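Local coordinates for methyltransferase domain-containing protein (Serratia marcescens, PDB 7CLU), which is an S-adenosylmethionine-dependent O-methyltransferase of the prodigiosin biosynthetic pathway, probably transferring a methyl group to a hydroxyl of a pathway intermediate, at residues 136-139 with 140-143; 146-149 with 150-154; 162-166 with 167-171; 172-175 with 176-179. One frame throughout, in Å; residues are numbered along the deposited sequence.

Interaction 1 (136-139 with 140-143)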
loop_
_atom_site.group_PDB
_atom_site.type_symbol
_atom_site.label_atom_id
_atom_site.label_comp_id
_atom_site.label_asym_id
_atom_site.label_seq_id
_atom_site.Cartn_x
_atom_site.Cartn_y
_atom_site.Cartn_z
ATOM N N TYR A 136 26.908 -2.804 -6.591
ATOM C CA TYR A 136 28.276 -3.315 -6.647
ATOM C C TYR A 136 28.923 -3.314 -5.271
ATOM O O TYR A 136 29.720 -4.204 -4.957
ATOM C CB TYR A 136 29.093 -2.460 -7.625
ATOM C CG TYR A 136 30.272 -3.139 -8.307
ATOM C CD1 TYR A 136 31.541 -3.136 -7.722
ATOM C CD2 TYR A 136 30.129 -3.731 -9.558
ATOM C CE1 TYR A 136 32.616 -3.734 -8.347
ATOM C CE2 TYR A 136 31.204 -4.336 -10.195
ATOM C CZ TYR A 136 32.444 -4.334 -9.587
ATOM O OH TYR A 136 33.514 -4.932 -10.225
ATOM N N GLN A 137 28.573 -2.334 -4.437
ATOM C CA GLN A 137 29.138 -2.177 -3.103
ATOM C C GLN A 137 28.510 -3.096 -2.055
ATOM O O GLN A 137 29.128 -3.329 -1.010
ATOM C CB GLN A 137 28.982 -0.720 -2.656
ATOM C CG GLN A 137 29.669 -0.376 -1.343
ATOM C CD GLN A 137 30.275 1.012 -1.349
ATOM O OE1 GLN A 137 29.632 1.985 -1.755
ATOM N NE2 GLN A 137 31.523 1.115 -0.898
ATOM N N ASN A 138 27.309 -3.620 -2.286
ATOM C CA ASN A 138 26.595 -4.401 -1.274
ATOM C C ASN A 138 26.194 -5.758 -1.842
ATOM O O ASN A 138 25.014 -6.009 -2.114
ATOM C CB ASN A 138 25.374 -3.642 -0.752
ATOM C CG ASN A 138 25.745 -2.420 0.084
ATOM O OD1 ASN A 138 26.165 -1.390 -0.452
ATOM N ND2 ASN A 138 25.569 -2.522 1.403
ATOM N N PRO A 139 27.156 -6.670 -2.011
ATOM C CA PRO A 139 26.812 -8.009 -2.504
ATOM C C PRO A 139 26.013 -8.844 -1.507
ATOM O O PRO A 139 25.305 -9.767 -1.930
ATOM C CB PRO A 139 28.184 -8.636 -2.796
ATOM C CG PRO A 139 29.095 -7.966 -1.835
ATOM C CD PRO A 139 28.600 -6.538 -1.745
ATOM N N ASP A 140 26.094 -8.550 -0.203
ATOM C CA ASP A 140 25.276 -9.277 0.764
ATOM C C ASP A 140 23.797 -8.972 0.561
ATOM O O ASP A 140 22.963 -9.890 0.497
ATOM C CB ASP A 140 25.705 -8.929 2.194
ATOM C CG ASP A 140 27.030 -9.568 2.585
ATOM O OD1 ASP A 140 27.596 -10.335 1.769
ATOM O OD2 ASP A 140 27.506 -9.300 3.711
ATOM N N ASP A 141 23.450 -7.683 0.461
ATOM C CA ASP A 141 22.066 -7.313 0.176
ATOM C C ASP A 141 21.595 -7.930 -1.137
ATOM O O ASP A 141 20.447 -8.374 -1.251
ATOM C CB ASP A 141 21.924 -5.791 0.138
ATOM C CG ASP A 141 22.257 -5.131 1.471
ATOM O OD1 ASP A 141 21.955 -5.716 2.532
ATOM O OD2 ASP A 141 22.831 -4.021 1.453
ATOM N N VAL A 142 22.482 -8.005 -2.128
ATOM C CA VAL A 142 22.090 -8.555 -3.416
ATOM C C VAL A 142 21.798 -10.045 -3.286
ATOM O O VAL A 142 20.815 -10.549 -3.839
ATOM C CB VAL A 142 23.183 -8.257 -4.460
ATOM C CG1 VAL A 142 22.978 -9.079 -5.716
ATOM C CG2 VAL A 142 23.192 -6.767 -4.785
ATOM N N ALA A 143 22.627 -10.761 -2.522
ATOM C CA ALA A 143 22.399 -12.181 -2.278
ATOM C C ALA A 143 21.097 -12.408 -1.512
ATOM O O ALA A 143 20.296 -13.268 -1.884
ATOM C CB ALA A 143 23.590 -12.778 -1.527
#

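Interaction 2 (146-149 with 150-154)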
loop_
_atom_site.group_PDB
_atom_site.type_symbol
_atom_site.label_atom_id
_atom_site.label_comp_id
_atom_site.label_asym_id
_atom_site.label_seq_id
_atom_site.Cartn_x
_atom_site.Cartn_y
_atom_site.Cartn_z
ATOM N N GLN A 146 18.329 -11.977 -3.944
ATOM C CA GLN A 146 18.180 -13.019 -4.947
ATOM C C GLN A 146 17.671 -14.314 -4.329
ATOM O O GLN A 146 16.893 -15.036 -4.963
ATOM C CB GLN A 146 19.508 -13.198 -5.681
ATOM C CG GLN A 146 19.847 -11.955 -6.530
ATOM C CD GLN A 146 20.949 -12.173 -7.537
ATOM O OE1 GLN A 146 22.057 -12.584 -7.188
ATOM N NE2 GLN A 146 20.659 -11.882 -8.799
ATOM N N GLU A 147 18.048 -14.600 -3.083
ATOM C CA GLU A 147 17.536 -15.797 -2.435
ATOM C C GLU A 147 16.059 -15.645 -2.081
ATOM O O GLU A 147 15.304 -16.619 -2.143
ATOM C CB GLU A 147 18.383 -16.136 -1.204
ATOM C CG GLU A 147 17.934 -17.408 -0.490
ATOM C CD GLU A 147 18.939 -18.548 -0.596
ATOM O OE1 GLU A 147 20.099 -18.292 -0.998
ATOM O OE2 GLU A 147 18.559 -19.703 -0.293
ATOM N N PHE A 148 15.616 -14.439 -1.736
ATOM C CA PHE A 148 14.183 -14.220 -1.601
ATOM C C PHE A 148 13.462 -14.445 -2.930
ATOM O O PHE A 148 12.472 -15.185 -3.001
ATOM C CB PHE A 148 13.916 -12.820 -1.080
ATOM C CG PHE A 148 12.471 -12.493 -0.990
ATOM C CD1 PHE A 148 11.694 -13.036 0.029
ATOM C CD2 PHE A 148 11.876 -11.668 -1.922
ATOM C CE1 PHE A 148 10.342 -12.741 0.127
ATOM C CE2 PHE A 148 10.523 -11.364 -1.831
ATOM C CZ PHE A 148 9.756 -11.908 -0.806
ATOM N N LEU A 149 13.935 -13.792 -3.993
ATOM C CA LEU A 149 13.308 -13.952 -5.301
ATOM C C LEU A 149 13.298 -15.403 -5.747
ATOM O O LEU A 149 12.371 -15.831 -6.441
ATOM C CB LEU A 149 14.044 -13.111 -6.344
ATOM C CG LEU A 149 13.693 -11.633 -6.484
ATOM C CD1 LEU A 149 14.327 -11.122 -7.758
ATOM C CD2 LEU A 149 12.179 -11.408 -6.487
ATOM N N GLY A 150 14.338 -16.161 -5.390
ATOM C CA GLY A 150 14.429 -17.542 -5.831
ATOM C C GLY A 150 13.222 -18.356 -5.417
ATOM O O GLY A 150 12.715 -19.166 -6.193
ATOM N N LYS A 151 12.729 -18.124 -4.199
ATOM C CA LYS A 151 11.512 -18.780 -3.740
ATOM C C LYS A 151 10.351 -18.518 -4.688
ATOM O O LYS A 151 9.644 -19.449 -5.094
ATOM C CB LYS A 151 11.157 -18.296 -2.333
ATOM C CG LYS A 151 12.007 -18.896 -1.231
ATOM C CD LYS A 151 12.241 -17.905 -0.096
ATOM C CE LYS A 151 11.017 -17.033 0.187
ATOM N NZ LYS A 151 11.009 -16.526 1.592
ATOM N N PHE A 152 10.130 -17.252 -5.045
ATOM C CA PHE A 152 9.012 -16.907 -5.912
ATOM C C PHE A 152 9.171 -17.446 -7.317
ATOM O O PHE A 152 8.174 -17.573 -8.029
ATOM C CB PHE A 152 8.848 -15.391 -6.008
ATOM C CG PHE A 152 8.130 -14.804 -4.862
ATOM C CD1 PHE A 152 8.813 -14.486 -3.708
ATOM C CD2 PHE A 152 6.760 -14.602 -4.914
ATOM C CE1 PHE A 152 8.149 -13.960 -2.629
ATOM C CE2 PHE A 152 6.088 -14.076 -3.834
ATOM C CZ PHE A 152 6.788 -13.735 -2.696
ATOM N N ALA A 153 10.400 -17.714 -7.747
ATOM C CA ALA A 153 10.651 -18.057 -9.136
ATOM C C ALA A 153 10.330 -19.511 -9.444
ATOM O O ALA A 153 10.502 -19.933 -10.593
ATOM C CB ALA A 153 12.110 -17.747 -9.496
ATOM N N ALA A 154 9.875 -20.279 -8.450
ATOM C CA ALA A 154 9.599 -21.699 -8.656
ATOM C C ALA A 154 8.663 -21.963 -9.830
ATOM O O ALA A 154 8.984 -22.834 -10.646
ATOM C CB ALA A 154 9.063 -22.318 -7.354
#

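Interaction 3 (162-166 with 167-171)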
loop_
_atom_site.group_PDB
_atom_site.type_symbol
_atom_site.label_atom_id
_atom_site.label_comp_id
_atom_site.label_asym_id
_atom_site.label_seq_id
_atom_site.Cartn_x
_atom_site.Cartn_y
_atom_site.Cartn_z
ATOM N N ARG A 162 10.125 -27.430 -18.052
ATOM C CA ARG A 162 9.139 -28.342 -18.635
ATOM C C ARG A 162 8.795 -27.974 -20.080
ATOM O O ARG A 162 8.690 -28.862 -20.931
ATOM C CB ARG A 162 7.882 -28.355 -17.761
ATOM C CG ARG A 162 6.831 -29.408 -18.098
ATOM C CD ARG A 162 5.653 -28.808 -18.845
ATOM N NE ARG A 162 4.905 -27.843 -18.031
ATOM C CZ ARG A 162 3.875 -27.115 -18.473
ATOM N NH1 ARG A 162 3.466 -27.229 -19.734
ATOM N NH2 ARG A 162 3.261 -26.258 -17.660
ATOM N N ASP A 163 8.634 -26.679 -20.379
ATOM C CA ASP A 163 8.160 -26.220 -21.682
ATOM C C ASP A 163 9.265 -25.961 -22.701
ATOM O O ASP A 163 8.964 -25.870 -23.899
ATOM C CB ASP A 163 7.337 -24.937 -21.528
ATOM C CG ASP A 163 6.030 -25.179 -20.823
ATOM O OD1 ASP A 163 5.841 -26.314 -20.365
ATOM O OD2 ASP A 163 5.202 -24.250 -20.719
ATOM N N TYR A 164 10.515 -25.824 -22.279
ATOM C CA TYR A 164 11.611 -25.595 -23.209
ATOM C C TYR A 164 12.516 -26.816 -23.226
ATOM O O TYR A 164 12.835 -27.380 -22.176
ATOM C CB TYR A 164 12.415 -24.349 -22.841
ATOM C CG TYR A 164 13.546 -24.047 -23.809
ATOM C CD1 TYR A 164 14.782 -24.669 -23.678
ATOM C CD2 TYR A 164 13.375 -23.138 -24.852
ATOM C CE1 TYR A 164 15.819 -24.402 -24.563
ATOM C CE2 TYR A 164 14.415 -22.851 -25.739
ATOM C CZ TYR A 164 15.633 -23.486 -25.586
ATOM O OH TYR A 164 16.666 -23.225 -26.465
ATOM N N ASP A 165 12.873 -27.242 -24.439
ATOM C CA ASP A 165 13.692 -28.464 -24.655
ATOM C C ASP A 165 15.177 -28.168 -24.429
ATOM O O ASP A 165 15.835 -27.728 -25.374
ATOM C CB ASP A 165 13.461 -29.033 -26.056
ATOM C CG ASP A 165 13.959 -30.456 -26.196
ATOM O OD1 ASP A 165 14.407 -31.018 -25.180
ATOM O OD2 ASP A 165 13.898 -30.986 -27.312
ATOM N N PHE A 166 15.686 -28.483 -23.235
ATOM C CA PHE A 166 17.114 -28.244 -22.898
ATOM C C PHE A 166 17.991 -29.359 -23.479
ATOM O O PHE A 166 19.207 -29.160 -23.612
ATOM C CB PHE A 166 17.297 -28.105 -21.386
ATOM C CG PHE A 166 16.896 -26.757 -20.846
ATOM C CD1 PHE A 166 17.799 -25.709 -20.815
ATOM C CD2 PHE A 166 15.613 -26.534 -20.378
ATOM C CE1 PHE A 166 17.427 -24.469 -20.325
ATOM C CE2 PHE A 166 15.243 -25.294 -19.887
ATOM C CZ PHE A 166 16.151 -24.263 -19.862
ATOM N N SER A 167 17.370 -30.476 -23.871
ATOM C CA SER A 167 18.067 -31.651 -24.460
ATOM C C SER A 167 18.727 -31.306 -25.804
ATOM O O SER A 167 19.743 -31.934 -26.119
ATOM C CB SER A 167 17.122 -32.810 -24.605
ATOM O OG SER A 167 16.286 -32.631 -25.734
ATOM N N GLN A 168 18.196 -30.294 -26.498
ATOM C CA GLN A 168 18.683 -29.843 -27.831
ATOM C C GLN A 168 20.027 -29.112 -27.721
ATOM O O GLN A 168 20.720 -29.005 -28.746
ATOM C CB GLN A 168 17.684 -28.855 -28.432
ATOM C CG GLN A 168 16.445 -29.512 -29.015
ATOM C CD GLN A 168 15.812 -28.650 -30.079
ATOM O OE1 GLN A 168 15.705 -27.432 -29.938
ATOM N NE2 GLN A 168 15.401 -29.281 -31.163
ATOM N N HIS A 169 20.366 -28.619 -26.530
ATOM C CA HIS A 169 21.614 -27.840 -26.311
ATOM C C HIS A 169 22.691 -28.716 -25.664
ATOM O O HIS A 169 22.338 -29.723 -25.036
ATOM C CB HIS A 169 21.320 -26.587 -25.483
ATOM C CG HIS A 169 20.361 -25.660 -26.147
ATOM N ND1 HIS A 169 20.723 -24.863 -27.205
ATOM C CD2 HIS A 169 19.057 -25.412 -25.915
ATOM C CE1 HIS A 169 19.687 -24.159 -27.596
ATOM N NE2 HIS A 169 18.655 -24.476 -26.821
ATOM N N ARG A 170 23.956 -28.321 -25.804
ATOM C CA ARG A 170 25.074 -29.102 -25.221
ATOM C C ARG A 170 25.581 -28.443 -23.934
ATOM O O ARG A 170 26.038 -29.184 -23.051
ATOM C CB ARG A 170 26.230 -29.190 -26.223
ATOM N N ALA A 171 25.447 -27.119 -23.811
ATOM C CA ALA A 171 26.037 -26.420 -22.677
ATOM C C ALA A 171 25.221 -25.163 -22.442
ATOM O O ALA A 171 25.083 -24.329 -23.345
ATOM C CB ALA A 171 27.502 -26.076 -22.943
#

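Interaction 4 (172-175 with 176-179)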
loop_
_atom_site.group_PDB
_atom_site.type_symbol
_atom_site.label_atom_id
_atom_site.label_comp_id
_atom_site.label_asym_id
_atom_site.label_seq_id
_atom_site.Cartn_x
_atom_site.Cartn_y
_atom_site.Cartn_z
ATOM N N PHE A 172 24.678 -25.048 -21.239
ATOM C CA PHE A 172 23.820 -23.947 -20.854
ATOM C C PHE A 172 24.512 -23.129 -19.772
ATOM O O PHE A 172 25.105 -23.687 -18.840
ATOM C CB PHE A 172 22.485 -24.475 -20.352
ATOM C CG PHE A 172 21.705 -23.490 -19.543
ATOM C CD1 PHE A 172 20.823 -22.624 -20.157
ATOM C CD2 PHE A 172 21.828 -23.451 -18.165
ATOM C CE1 PHE A 172 20.069 -21.730 -19.406
ATOM C CE2 PHE A 172 21.086 -22.551 -17.411
ATOM C CZ PHE A 172 20.202 -21.698 -18.034
ATOM N N LEU A 173 24.433 -21.809 -19.901
ATOM C CA LEU A 173 25.015 -20.901 -18.926
ATOM C C LEU A 173 23.986 -19.863 -18.513
ATOM O O LEU A 173 23.319 -19.264 -19.362
ATOM C CB LEU A 173 26.269 -20.222 -19.482
ATOM C CG LEU A 173 26.987 -19.321 -18.467
ATOM C CD1 LEU A 173 28.498 -19.466 -18.578
ATOM C CD2 LEU A 173 26.597 -17.890 -18.719
ATOM N N ASP A 174 23.869 -19.645 -17.210
ATOM C CA ASP A 174 22.908 -18.716 -16.628
ATOM C C ASP A 174 23.672 -17.496 -16.127
ATOM O O ASP A 174 24.547 -17.613 -15.256
ATOM C CB ASP A 174 22.147 -19.383 -15.480
ATOM C CG ASP A 174 20.861 -18.651 -15.101
ATOM O OD1 ASP A 174 20.297 -17.900 -15.927
ATOM O OD2 ASP A 174 20.404 -18.842 -13.951
ATOM N N ILE A 175 23.333 -16.328 -16.647
ATOM C CA ILE A 175 24.064 -15.118 -16.295
ATOM C C ILE A 175 23.433 -14.485 -15.064
ATOM O O ILE A 175 22.266 -14.071 -15.090
ATOM C CB ILE A 175 24.109 -14.120 -17.456
ATOM C CG1 ILE A 175 24.885 -14.715 -18.635
ATOM C CG2 ILE A 175 24.746 -12.847 -16.961
ATOM C CD1 ILE A 175 25.261 -13.717 -19.711
ATOM N N GLY A 176 24.215 -14.396 -13.991
ATOM C CA GLY A 176 23.791 -13.632 -12.836
ATOM C C GLY A 176 22.725 -14.316 -12.017
ATOM O O GLY A 176 21.917 -13.634 -11.376
ATOM N N SER A 177 22.677 -15.653 -12.066
ATOM C CA SER A 177 21.885 -16.470 -11.150
ATOM C C SER A 177 22.041 -15.965 -9.723
ATOM O O SER A 177 23.154 -15.712 -9.255
ATOM C CB SER A 177 22.349 -17.936 -11.212
ATOM O OG SER A 177 21.632 -18.744 -12.132
ATOM N N GLY A 178 20.927 -15.833 -9.024
ATOM C CA GLY A 178 21.064 -15.607 -7.606
ATOM C C GLY A 178 21.725 -16.803 -6.949
ATOM O O GLY A 178 22.853 -16.721 -6.446
ATOM N N ILE A 179 21.028 -17.934 -6.966
ATOM C CA ILE A 179 21.373 -19.022 -6.066
ATOM C C ILE A 179 21.473 -20.351 -6.804
ATOM O O ILE A 179 21.611 -21.403 -6.171
ATOM C CB ILE A 179 20.348 -19.108 -4.919
ATOM C CG1 ILE A 179 18.971 -19.470 -5.471
ATOM C CG2 ILE A 179 20.281 -17.786 -4.148
ATOM C CD1 ILE A 179 18.000 -19.959 -4.411
#

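Interaction 1 (136-139 with 140-143)
N138 and D141 lie side by side and point the same way, with the amide and carboxylate planes only 9° apart. ND2 of N138 is 3.1 Å from OD2 of D141, and the aliphatic CB of N138 is 3.4 Å from that same oxygen. In both residues CG is anti to the carbonyl carbon (chi1 -69° in N138, -62° in D141), which lays the two short polar groups alongside each other at the protein surface, where polar groups are at home. V142 meets the backbone of N138: its methyl CG2 comes within 3.3 Å of N138 O, while its backbone N bonds to that oxygen at 3.2 Å. One residue further on, A143 N reaches P139 O at 2.9 Å, closing the next i to i+4 link. This is the start of helix 139-152, following a break after helix 131-137. N138 occupies the N-cap position, although its side chain makes no capping bond. P139 suits the first turn because its ring nitrogen has no hydrogen to offer and its phi is already held near helical values; its CB lies 3.3 Å from D140 N. The acidic pair D140 and D141 also fits a helix start, where negative charge would be expected to interact favourably with the helix dipole. Beyond this turn, the small A143 packs on F206 of helix 201-214, and Y136, on the preceding helix, rests on Q202. The side chain of V142 lies about 4 Å from that of Q146, which binds S-adenosyl-L-homocysteine.

Interaction 2 (146-149 with 150-154)
G150 donates its backbone N to Q146 O at 2.8 Å, a regular helical bond. Glycine brings only backbone to this position of helix 139-152. K151 lies across F148: its CB is 3.4 Å from F148 O, and its bent chain crosses the phenylalanine side chain at about a right angle. The methylene CE of K151 stays 4.1 Å from F148 CD1. NZ passes the ring obliquely and donates its main hydrogen bond to W91 O, with a weak one to P89 O. The backbone N of K151 bonds only weakly to F148 O. F152, one turn after F148, sets its ring against it. F148 CG is anti to the backbone N (chi1 177°), whereas F152 CG is anti to the carbonyl carbon (chi1 -81°); with these different first torsions the two rings meet, centroids 5.1 Å apart and planes at 56°. CD1 of F152 stands over one face of the F148 ring, offset toward the rim; the closest carbon pair is implausibly short and deserves no weight. The edge of the F152 ring lies in plane with F148 O. W94 also meets the F148 ring. A153 closes the run with a weak bond from its N to L149 O at 3.0 Å, and its small methyl meets R331, a residue that binds S-adenosyl-L-homocysteine. The chemistry is therefore divided: the two rings and the lysine methylenes make an apolar patch, of which K151 and F152 are met by K5 of the second subunit, the lysine ammonium is satisfied by carbonyl oxygens, and weakening backbone bonds accompany the helix as it ends.

Interaction 3 (162-166 with 167-171)
D165 grips S167 through a single carboxylate oxygen. OG of S167 donates to D165 OD1 at 2.5 Å, on the syn side and 30° out of the carboxylate plane, and S167 N reaches the same D165 OD1 at 3.3 Å from above that plane. Both donors come from the same face. With its hydroxyl set between the backbone N and the carbonyl carbon (chi1 78°), the serine offers OG and N together, and a short acceptor such as aspartate is the right length to receive them. The other oxygen of D165, OD2, lies 3.4 Å from CG of Q168. The backbone N bond defines an Asx turn, and it leads directly into a beta turn in which H169 N donates to F166 O at 3.2 Å; together they reverse the chain between helix 154-163 and strand 171-175. F166 is buried, and CD1 of Y164 sits over the centre of its ring. F172 meets F166 edge to face, and L239 packs beside it. Y164 and H169 meet rim to rim with their planes only 4° apart, joined by a very short hydrogen bond, 2.4 Å between Y164 OH and H169 NE2. Y164 OH is also bonded by R270 NH1. On the far side of the imidazole, ND1 of H169 bonds to D238 OD2, which probably polarises the ring and fixes its rotation; the D238 carboxylate also receives the backbone N of R170 and A171.

Interaction 4 (172-175 with 176-179)
D174 points toward the turn that follows it, where S177 is its neighbour. D174 CG is anti to the backbone N (chi1 -163°), which carries the carboxylate off the end of strand 171-175. CB of D174 lies 3.4 Å from S177 OG; OD2 is modelled closer to OG than two oxygens can sit, so the details of that approach are doubtful. The other oxygen, OD1, is the clearer one: it takes a hydrogen bond with ND1 of H241 on the adjacent strand, a firm partner for a charged group in a buried place. P183 of helix 181-189 touches both D174 and S177, so these small polar side chains are enclosed between sheet and helix. I175 turns its bulk away from the turn, toward I240 and V227, as a branched apolar residue should within the sheet; its CB and CG2 stay close to the next residue, CG2 of I175 3.4 Å from G176 N. The chain then bends at G176, whose positive phi of 75° is readily adopted by glycine. Glycine here also keeps the backbone bare beside E199, and Q146 NE2 makes a weak bond to G176 O. Q146, E199 and V227 all bind S-adenosyl-L-homocysteine. D174, followed by the glycine-rich turn G176-G178 between the first strand of the sheet and its helix, forms the glycine-rich cofactor-binding loop characteristic of Rossmann-like methyltransferases.

In the fold
All four contacts are local and run in series, so none nests within or crosses another. Interaction 1 closes the turn between helices 131-137 and 139-152, and interaction 2 follows along helix 139-152 to its end, beside the second subunit. After helix 154-163, interaction 3 closes the reversal that brings the chain to the sheet, about 22 Å between centres from interaction 2. Interaction 4 continues from strand 171-175 into the glycine-rich loop. The sequence then folds back on itself: Q146 and E147 of interaction 2 touch 176-179, joining the helix to the cofactor loop, while F166 and F172 tie interaction 3 to interaction 4 beside the central strands.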